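Local coordinates for protein putative aldehyde dehydrogenase (Burkholderia cenocepacia, PDB 4YWE) that probably oxidises aldehydes with NAD or NADP as acceptor, as a member of the aldehyde dehydrogenase family, and binds calcium and magnesium ions, at residues 22-27 / 48-53; 57-62 / 148-153; 83-88 / 194-199. All blocks are in the same frame, centred on the assembly; numbering follows the deposited sequence.

Interaction 1: residues 22-27 / 48-53. With EDO (1,2-ethanediol), chain I.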
loop_
_atom_site.group_PDB
_atom_site.type_symbol
_atom_site.label_atom_id
_atom_site.label_comp_id
_atom_site.label_asym_id
_atom_site.label_seq_id
_atom_site.Cartn_x
_atom_site.Cartn_y
_atom_site.Cartn_z
ATOM N N LEU A 22 -31.499 31.263 -10.642
ATOM C CA LEU A 22 -31.818 32.326 -9.698
ATOM C C LEU A 22 -32.084 31.743 -8.315
ATOM O O LEU A 22 -32.603 30.632 -8.198
ATOM C CB LEU A 22 -33.038 33.123 -10.171
ATOM C CG LEU A 22 -32.901 33.930 -11.460
ATOM C CD1 LEU A 22 -34.226 34.586 -11.815
ATOM C CD2 LEU A 22 -31.807 34.974 -11.317
ATOM N N PRO A 23 -31.723 32.489 -7.260
ATOM C CA PRO A 23 -32.038 32.050 -5.898
ATOM C C PRO A 23 -33.545 31.947 -5.692
ATOM O O PRO A 23 -34.295 32.701 -6.313
ATOM C CB PRO A 23 -31.428 33.149 -5.021
ATOM C CG PRO A 23 -31.327 34.340 -5.915
ATOM C CD PRO A 23 -31.034 33.791 -7.277
ATOM N N ALA A 24 -33.977 31.023 -4.839
ATOM C CA ALA A 24 -35.399 30.769 -4.633
ATOM C C ALA A 24 -36.129 31.997 -4.097
ATOM O O ALA A 24 -37.312 32.194 -4.374
ATOM C CB ALA A 24 -35.591 29.592 -3.690
ATOM N N GLN A 25 -35.420 32.824 -3.335
ATOM C CA GLN A 25 -36.030 33.993 -2.712
ATOM C C GLN A 25 -35.605 35.293 -3.395
ATOM O O GLN A 25 -35.970 36.383 -2.950
ATOM C CB GLN A 25 -35.691 34.031 -1.222
ATOM C CG GLN A 25 -36.319 32.889 -0.437
ATOM C CD GLN A 25 -35.890 32.863 1.015
ATOM O OE1 GLN A 25 -35.503 33.888 1.578
ATOM N NE2 GLN A 25 -35.956 31.688 1.630
ATOM N N LEU A 26 -34.830 35.161 -4.467
ATOM C CA LEU A 26 -34.505 36.274 -5.361
ATOM C C LEU A 26 -33.826 37.463 -4.675
ATOM O O LEU A 26 -34.147 38.615 -4.966
ATOM C CB LEU A 26 -35.775 36.761 -6.067
ATOM C CG LEU A 26 -36.558 35.722 -6.874
ATOM C CD1 LEU A 26 -37.875 36.304 -7.366
ATOM C CD2 LEU A 26 -35.728 35.209 -8.040
ATOM N N GLU A 27 -32.889 37.186 -3.774
ATOM C CA GLU A 27 -32.120 38.253 -3.137
ATOM C C GLU A 27 -30.631 38.093 -3.428
ATOM O O GLU A 27 -30.176 37.010 -3.793
ATOM C CB GLU A 27 -32.375 38.282 -1.629
ATOM C CG GLU A 27 -33.758 38.793 -1.255
ATOM C CD GLU A 27 -33.930 38.986 0.239
ATOM O OE1 GLU A 27 -34.707 39.880 0.635
ATOM O OE2 GLU A 27 -33.292 38.243 1.015
ATOM N N ALA A 48 -32.051 27.784 2.122
ATOM C CA ALA A 48 -32.327 26.352 2.237
ATOM C C ALA A 48 -32.937 25.712 0.977
ATOM O O ALA A 48 -32.538 24.606 0.611
ATOM C CB ALA A 48 -33.230 26.091 3.445
ATOM N N PRO A 49 -33.908 26.381 0.320
ATOM C CA PRO A 49 -34.423 25.751 -0.905
ATOM C C PRO A 49 -33.363 25.572 -1.991
ATOM O O PRO A 49 -33.403 24.584 -2.726
ATOM C CB PRO A 49 -35.508 26.726 -1.369
ATOM C CG PRO A 49 -35.947 27.411 -0.132
ATOM C CD PRO A 49 -34.708 27.563 0.694
ATOM N N ASP A 50 -32.430 26.515 -2.083
ATOM C CA ASP A 50 -31.354 26.437 -3.066
ATOM C C ASP A 50 -30.441 25.248 -2.780
ATOM O O ASP A 50 -30.000 24.557 -3.699
ATOM C CB ASP A 50 -30.545 27.734 -3.079
ATOM C CG ASP A 50 -31.405 28.953 -3.345
ATOM O OD1 ASP A 50 -32.346 28.852 -4.161
ATOM O OD2 ASP A 50 -31.146 30.010 -2.735
ATOM N N ILE A 51 -30.164 25.016 -1.500
ATOM C CA ILE A 51 -29.350 23.881 -1.082
ATOM C C ILE A 51 -30.075 22.579 -1.411
ATOM O O ILE A 51 -29.457 21.612 -1.855
ATOM C CB ILE A 51 -29.007 23.965 0.418
ATOM C CG1 ILE A 51 -28.047 25.129 0.678
ATOM C CG2 ILE A 51 -28.387 22.664 0.904
ATOM C CD1 ILE A 51 -26.700 24.974 0.003
ATOM N N GLU A 52 -31.388 22.568 -1.198
ATOM C CA GLU A 52 -32.211 21.397 -1.487
ATOM C C GLU A 52 -32.091 20.976 -2.950
ATOM O O GLU A 52 -31.945 19.792 -3.253
ATOM C CB GLU A 52 -33.676 21.674 -1.142
ATOM C CG GLU A 52 -34.628 20.544 -1.507
ATOM C CD GLU A 52 -34.406 19.298 -0.673
ATOM O OE1 GLU A 52 -34.027 19.433 0.510
ATOM O OE2 GLU A 52 -34.608 18.184 -1.200
ATOM N N ARG A 53 -32.145 21.952 -3.849
ATOM C CA ARG A 53 -32.042 21.685 -5.280
ATOM C C ARG A 53 -30.637 21.225 -5.660
ATOM O O ARG A 53 -30.469 20.384 -6.543
ATOM C CB ARG A 53 -32.423 22.928 -6.085
ATOM C CG ARG A 53 -33.820 23.448 -5.792
ATOM C CD ARG A 53 -34.148 24.676 -6.626
ATOM N NE ARG A 53 -35.361 25.339 -6.156
ATOM C CZ ARG A 53 -35.847 26.463 -6.673
ATOM N NH1 ARG A 53 -35.224 27.054 -7.684
ATOM N NH2 ARG A 53 -36.957 26.995 -6.180
HETATM C C1 EDO I . -31.301 28.302 6.002
HETATM O O1 EDO I . -30.049 28.172 6.687
HETATM C C2 EDO I . -31.328 29.616 5.230
HETATM O O2 EDO I . -32.592 29.758 4.571
HETATM O O HOH W 1 -33.032 31.876 -2.086
#
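Ala24 meets Pro49, Asp50 and Arg53 where a type I beta turn, Pro23 to Leu26, abuts the N-terminal end of helix 48-63. The turn lies in the loop joining strands 19-21 and 28-33 of the aldehyde dehydrogenase fold. At the start of the helix, the Ala48 N-H has no carbonyl of an earlier helical turn to donate to; it donates to O2 of a 1,2-ethanediol, probably from the crystallisation liquor, which is also hydrogen-bonded to the backbone O of Glu216. Pro49 follows, a residue well suited to a first turn, where no backbone N-H is needed for the helical pattern. Its ring CB presses on the Ala24 methyl, CB to CB 3.7 Å, and the small alanine side chain allows the two backbones to come close. Asp50 is the polar centre. Its CG stands anti to the carbonyl carbon and beside the backbone N (chi1 -56°), and the carboxylate reaches the turn. Asp50 OD1 accepts from Ala24 N through its syn lone pair at 2.8 Å, with a moderately bent N-H...O angle of 147°. Asp50 OD2 works through a water, which donates to it at 2.7 Å and accepts from Gln25 N at 2.9 Å, binding a second amide of the turn indirectly. OD2 also accepts a hydrogen bond from Thr47 N, just before the helix, and a weak one from His14 NE2. An aspartate so near a helix N terminus, among N-H groups, would be expected to remain ionised. The carboxylate also lies beside the Pro23 backbone, Asp50 OD1 to Pro23 CA 3.7 Å. One helical turn on, Arg53 sends out an extended chain that also touches Ile16 of strand 14-16. Its guanidinium lays one face on the Ala24 methyl, with Arg53 NH2 3.8 Å from Ala24 CB.

Interaction 2: residues 57-62 / 148-153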
loop_
_atom_site.group_PDB
_atom_site.type_symbol
_atom_site.label_atom_id
_atom_site.label_comp_id
_atom_site.label_asym_id
_atom_site.label_seq_id
_atom_site.Cartn_x
_atom_site.Cartn_y
_atom_site.Cartn_z
ATOM N N ALA A 57 -29.790 17.631 -7.292
ATOM C CA ALA A 57 -29.047 17.510 -8.542
ATOM C C ALA A 57 -27.839 16.592 -8.374
ATOM O O ALA A 57 -27.564 15.749 -9.228
ATOM C CB ALA A 57 -28.607 18.880 -9.032
ATOM N N ALA A 58 -27.126 16.760 -7.265
ATOM C CA ALA A 58 -25.950 15.949 -6.977
ATOM C C ALA A 58 -26.310 14.473 -6.854
ATOM O O ALA A 58 -25.614 13.612 -7.390
ATOM C CB ALA A 58 -25.273 16.435 -5.708
ATOM N N ARG A 59 -27.405 14.187 -6.155
ATOM C CA ARG A 59 -27.849 12.811 -5.952
ATOM C C ARG A 59 -28.211 12.133 -7.271
ATOM O O ARG A 59 -27.842 10.981 -7.503
ATOM C CB ARG A 59 -29.048 12.767 -5.000
ATOM C CG ARG A 59 -29.575 11.363 -4.738
ATOM C CD ARG A 59 -28.494 10.469 -4.146
ATOM N NE ARG A 59 -27.940 11.028 -2.917
ATOM C CZ ARG A 59 -26.935 10.489 -2.232
ATOM N NH1 ARG A 59 -26.499 11.075 -1.127
ATOM N NH2 ARG A 59 -26.367 9.367 -2.653
ATOM N N ASP A 60 -28.936 12.849 -8.125
ATOM C CA ASP A 60 -29.314 12.320 -9.432
ATOM C C ASP A 60 -28.079 12.066 -10.285
ATOM O O ASP A 60 -27.979 11.040 -10.958
ATOM C CB ASP A 60 -30.262 13.280 -10.154
ATOM C CG ASP A 60 -31.598 13.416 -9.456
ATOM O OD1 ASP A 60 -31.982 12.485 -8.716
ATOM O OD2 ASP A 60 -32.266 14.454 -9.649
ATOM N N ALA A 61 -27.142 13.007 -10.250
ATOM C CA ALA A 61 -25.907 12.883 -11.011
ATOM C C ALA A 61 -25.085 11.696 -10.523
ATOM O O ALA A 61 -24.530 10.947 -11.325
ATOM C CB ALA A 61 -25.098 14.161 -10.918
ATOM N N PHE A 62 -25.015 11.526 -9.206
ATOM C CA PHE A 62 -24.264 10.416 -8.630
ATOM C C PHE A 62 -24.920 9.084 -8.971
ATOM O O PHE A 62 -24.236 8.101 -9.250
ATOM C CB PHE A 62 -24.143 10.564 -7.111
ATOM C CG PHE A 62 -23.426 9.417 -6.451
ATOM C CD1 PHE A 62 -22.042 9.358 -6.450
ATOM C CD2 PHE A 62 -24.135 8.393 -5.840
ATOM C CE1 PHE A 62 -21.378 8.304 -5.852
ATOM C CE2 PHE A 62 -23.477 7.335 -5.240
ATOM C CZ PHE A 62 -22.096 7.290 -5.246
ATOM N N HIS A 148 -18.477 8.427 -1.049
ATOM C CA HIS A 148 -19.529 8.624 -0.060
ATOM C C HIS A 148 -20.875 8.780 -0.756
ATOM O O HIS A 148 -21.901 8.302 -0.272
ATOM C CB HIS A 148 -19.241 9.853 0.804
ATOM C CG HIS A 148 -18.002 9.737 1.633
ATOM N ND1 HIS A 148 -17.889 8.852 2.686
ATOM C CD2 HIS A 148 -16.823 10.401 1.575
ATOM C CE1 HIS A 148 -16.695 8.974 3.234
ATOM N NE2 HIS A 148 -16.027 9.908 2.580
ATOM N N GLY A 149 -20.855 9.450 -1.903
ATOM C CA GLY A 149 -22.066 9.758 -2.641
ATOM C C GLY A 149 -22.119 11.233 -2.976
ATOM O O GLY A 149 -21.536 11.678 -3.966
ATOM N N VAL A 150 -22.814 11.997 -2.141
ATOM C CA VAL A 150 -22.846 13.444 -2.286
ATOM C C VAL A 150 -21.980 14.076 -1.203
ATOM O O VAL A 150 -22.195 13.846 -0.013
ATOM C CB VAL A 150 -24.282 13.986 -2.227
ATOM C CG1 VAL A 150 -24.273 15.505 -2.254
ATOM C CG2 VAL A 150 -25.104 13.428 -3.379
ATOM N N THR A 151 -20.996 14.866 -1.621
ATOM C CA THR A 151 -20.103 15.531 -0.679
ATOM C C THR A 151 -20.388 17.024 -0.607
ATOM O O THR A 151 -20.562 17.682 -1.631
ATOM C CB THR A 151 -18.623 15.322 -1.052
ATOM O OG1 THR A 151 -18.406 15.739 -2.405
ATOM C CG2 THR A 151 -18.238 13.857 -0.908
ATOM N N GLY A 152 -20.443 17.549 0.613
ATOM C CA GLY A 152 -20.628 18.972 0.827
ATOM C C GLY A 152 -19.299 19.664 1.047
ATOM O O GLY A 152 -18.415 19.127 1.718
ATOM N N HIS A 153 -19.152 20.859 0.486
ATOM C CA HIS A 153 -17.881 21.568 0.546
ATOM C C HIS A 153 -18.052 23.008 1.015
ATOM O O HIS A 153 -18.707 23.812 0.351
ATOM C CB HIS A 153 -17.199 21.541 -0.824
ATOM C CG HIS A 153 -16.982 20.162 -1.364
ATOM N ND1 HIS A 153 -15.777 19.502 -1.258
ATOM C CD2 HIS A 153 -17.818 19.317 -2.013
ATOM C CE1 HIS A 153 -15.879 18.310 -1.819
ATOM N NE2 HIS A 153 -17.107 18.173 -2.285
HETATM O O HOH W 2 -24.710 7.671 -1.209
#
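In the Rossmann-like domain that holds the cofactor in this family, helix 48-63 packs on the central sheet where Ala58, Arg59 and Phe62 meet Val150, in strand 139-155, and Gly149, where that strand is interrupted. The methyl CB of Ala58, small enough for a close approach, touches Val150 CG1 at 3.7 Å. Arg59, bent at its second and third torsions, crosses Val150 obliquely and lays its guanidinium over the other methyl; Val150 CG2 lies 3.5 Å from Arg59 NH1, offset toward the rim. Phe62 has CG anti to the backbone N (chi1 178°), which carries it toward the strand. One face of its ring lies against Gly149, whose CA sits over the centre, 3.6 Å from the centroid, in a CH-pi contact. Gly149 has backbone angles that call for glycine, and its bare CA can lie against the ring. The polar end of Arg59 is gripped elsewhere: NH1 forms a salt bridge with Asp228 and donates to Gly226 O; Asp228 also accepts from Val150 N. In the guanidinium plane a water accepts from Arg59 NH2 at 2.8 Å and donates to His148 O. The charge of Arg59 is therefore probably well balanced by Asp228 even as its flat face serves as an apolar surface for valine.

Interaction 3: residues 83-88 / 194-199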
loop_
_atom_site.group_PDB
_atom_site.type_symbol
_atom_site.label_atom_id
_atom_site.label_comp_id
_atom_site.label_asym_id
_atom_site.label_seq_id
_atom_site.Cartn_x
_atom_site.Cartn_y
_atom_site.Cartn_z
ATOM N N ALA A 83 -6.402 21.387 -18.011
ATOM C CA ALA A 83 -5.897 22.132 -19.159
ATOM C C ALA A 83 -6.681 23.425 -19.366
ATOM O O ALA A 83 -6.108 24.452 -19.724
ATOM C CB ALA A 83 -5.947 21.272 -20.414
ATOM N N ARG A 84 -7.990 23.367 -19.142
ATOM C CA ARG A 84 -8.843 24.545 -19.278
ATOM C C ARG A 84 -8.445 25.616 -18.269
ATOM O O ARG A 84 -8.372 26.799 -18.603
ATOM C CB ARG A 84 -10.318 24.174 -19.096
ATOM C CG ARG A 84 -10.894 23.305 -20.204
ATOM C CD ARG A 84 -10.910 24.030 -21.544
ATOM N NE ARG A 84 -11.745 25.227 -21.521
ATOM C CZ ARG A 84 -11.295 26.458 -21.746
ATOM N NH1 ARG A 84 -10.013 26.658 -22.019
ATOM N NH2 ARG A 84 -12.130 27.489 -21.705
ATOM N N VAL A 85 -8.187 25.192 -17.034
ATOM C CA VAL A 85 -7.765 26.102 -15.975
ATOM C C VAL A 85 -6.422 26.736 -16.323
ATOM O O VAL A 85 -6.238 27.945 -16.165
ATOM C CB VAL A 85 -7.694 25.382 -14.613
ATOM C CG1 VAL A 85 -7.065 26.282 -13.561
ATOM C CG2 VAL A 85 -9.081 24.936 -14.176
ATOM N N THR A 86 -5.489 25.914 -16.798
ATOM C CA THR A 86 -4.164 26.386 -17.192
ATOM C C THR A 86 -4.267 27.455 -18.276
ATOM O O THR A 86 -3.564 28.464 -18.235
ATOM C CB THR A 86 -3.281 25.228 -17.696
ATOM O OG1 THR A 86 -2.992 24.338 -16.611
ATOM C CG2 THR A 86 -1.970 25.756 -18.265
ATOM N N ASP A 87 -5.154 27.233 -19.239
ATOM C CA ASP A 87 -5.378 28.205 -20.302
ATOM C C ASP A 87 -6.079 29.457 -19.783
ATOM O O ASP A 87 -5.959 30.528 -20.371
ATOM C CB ASP A 87 -6.195 27.584 -21.437
ATOM C CG ASP A 87 -5.325 27.041 -22.553
ATOM O OD1 ASP A 87 -4.255 27.631 -22.815
ATOM O OD2 ASP A 87 -5.712 26.027 -23.171
ATOM N N SER A 88 -6.807 29.319 -18.680
ATOM C CA SER A 88 -7.585 30.429 -18.137
ATOM C C SER A 88 -6.943 31.029 -16.890
ATOM O O SER A 88 -7.632 31.630 -16.064
ATOM C CB SER A 88 -9.010 29.971 -17.812
ATOM O OG SER A 88 -9.655 29.443 -18.957
ATOM N N ALA A 194 -16.493 26.443 -12.363
ATOM C CA ALA A 194 -17.612 25.544 -12.617
ATOM C C ALA A 194 -17.957 25.501 -14.103
ATOM O O ALA A 194 -18.316 24.450 -14.633
ATOM C CB ALA A 194 -18.825 25.964 -11.803
ATOM N N GLU A 195 -17.849 26.648 -14.767
ATOM C CA GLU A 195 -18.094 26.724 -16.203
ATOM C C GLU A 195 -17.051 25.923 -16.968
ATOM O O GLU A 195 -17.374 25.225 -17.928
ATOM C CB GLU A 195 -18.089 28.176 -16.684
ATOM C CG GLU A 195 -19.345 28.950 -16.346
ATOM C CD GLU A 195 -19.397 30.299 -17.034
ATOM O OE1 GLU A 195 -18.417 30.652 -17.724
ATOM O OE2 GLU A 195 -20.418 31.004 -16.888
ATOM N N LEU A 196 -15.799 26.033 -16.536
ATOM C CA LEU A 196 -14.705 25.290 -17.150
ATOM C C LEU A 196 -14.925 23.791 -17.001
ATOM O O LEU A 196 -14.612 23.019 -17.905
ATOM C CB LEU A 196 -13.366 25.697 -16.532
ATOM C CG LEU A 196 -12.881 27.105 -16.882
ATOM C CD1 LEU A 196 -11.543 27.402 -16.219
ATOM C CD2 LEU A 196 -12.782 27.268 -18.388
ATOM N N ALA A 197 -15.471 23.391 -15.857
ATOM C CA ALA A 197 -15.783 21.992 -15.596
ATOM C C ALA A 197 -16.838 21.486 -16.576
ATOM O O ALA A 197 -16.728 20.380 -17.105
ATOM C CB ALA A 197 -16.258 21.809 -14.159
ATOM N N ALA A 198 -17.857 22.306 -16.815
ATOM C CA ALA A 198 -18.901 21.969 -17.775
ATOM C C ALA A 198 -18.313 21.844 -19.177
ATOM O O ALA A 198 -18.670 20.939 -19.932
ATOM C CB ALA A 198 -20.004 23.013 -17.750
ATOM N N GLU A 199 -17.407 22.756 -19.516
ATOM C CA GLU A 199 -16.708 22.710 -20.795
ATOM C C GLU A 199 -15.852 21.452 -20.900
ATOM O O GLU A 199 -15.755 20.840 -21.964
ATOM C CB GLU A 199 -15.831 23.950 -20.978
ATOM C CG GLU A 199 -16.591 25.263 -21.030
ATOM C CD GLU A 199 -15.667 26.456 -21.182
ATOM O OE1 GLU A 199 -14.441 26.247 -21.305
ATOM O OE2 GLU A 199 -16.164 27.603 -21.179
#
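Successive bends at chi2 (-64°) and chi3 (-62°) of Arg84 place CD and then NE facing helix 188-200, while Glu199, extended beyond CG, sends its carboxylate across to meet it. The contact joins the end of helix 71-87 to the helix that connects parallel strands 177-182 and 207-209 in a beta-alpha-beta crossover; the axes of the two short segments pass at 9.8 Å with 132° between their directions. Beneath the ion pair Leu196 supplies the apolar core, a long branched residue able to bridge the gap between helices. Leu196 CD2 lies over one face of the Arg84 guanidinium, 3.4 Å from Arg84 NH2, and its CD1 approaches Val85 CG2 at 4.0 Å and Ser88 CB at 3.9 Å. Compact Ser88, the first residue to leave the helix, packs against both leucine methyls; Val85 also touches helix 104-124. Arginine and glutamate suit the outer margin, where long chains can close over the leucine. The guanidinium and carboxylate are nearly coplanar, and the grip is side-on: in this salt bridge Glu199 OE1 accepts hydrogen bonds from Arg84 NE at 2.9 Å, nearly along its C-O axis, and from Arg84 NH2 at 2.7 Å on its syn lone pair.

Overall arrangement
From the N terminus, interaction 1 closes first, a short loop of 20 residues that carries strands 28-33 and 38-44; it joins the loop between strands 19-21 and 28-33 to the start of helix 48-63. The same helix then opens interaction 2, whose centre is about 17 Å from that of interaction 1; its later turns wait 85 residues for strand 139-155, which joins the helix to the central sheet. Inside that span interaction 3 opens on helix 71-87 and closes beyond it, joining that helix to the crossover helix 188-200, so interactions 2 and 3 cross rather than nest. They do not touch, their nearest atoms being about 12 Å apart.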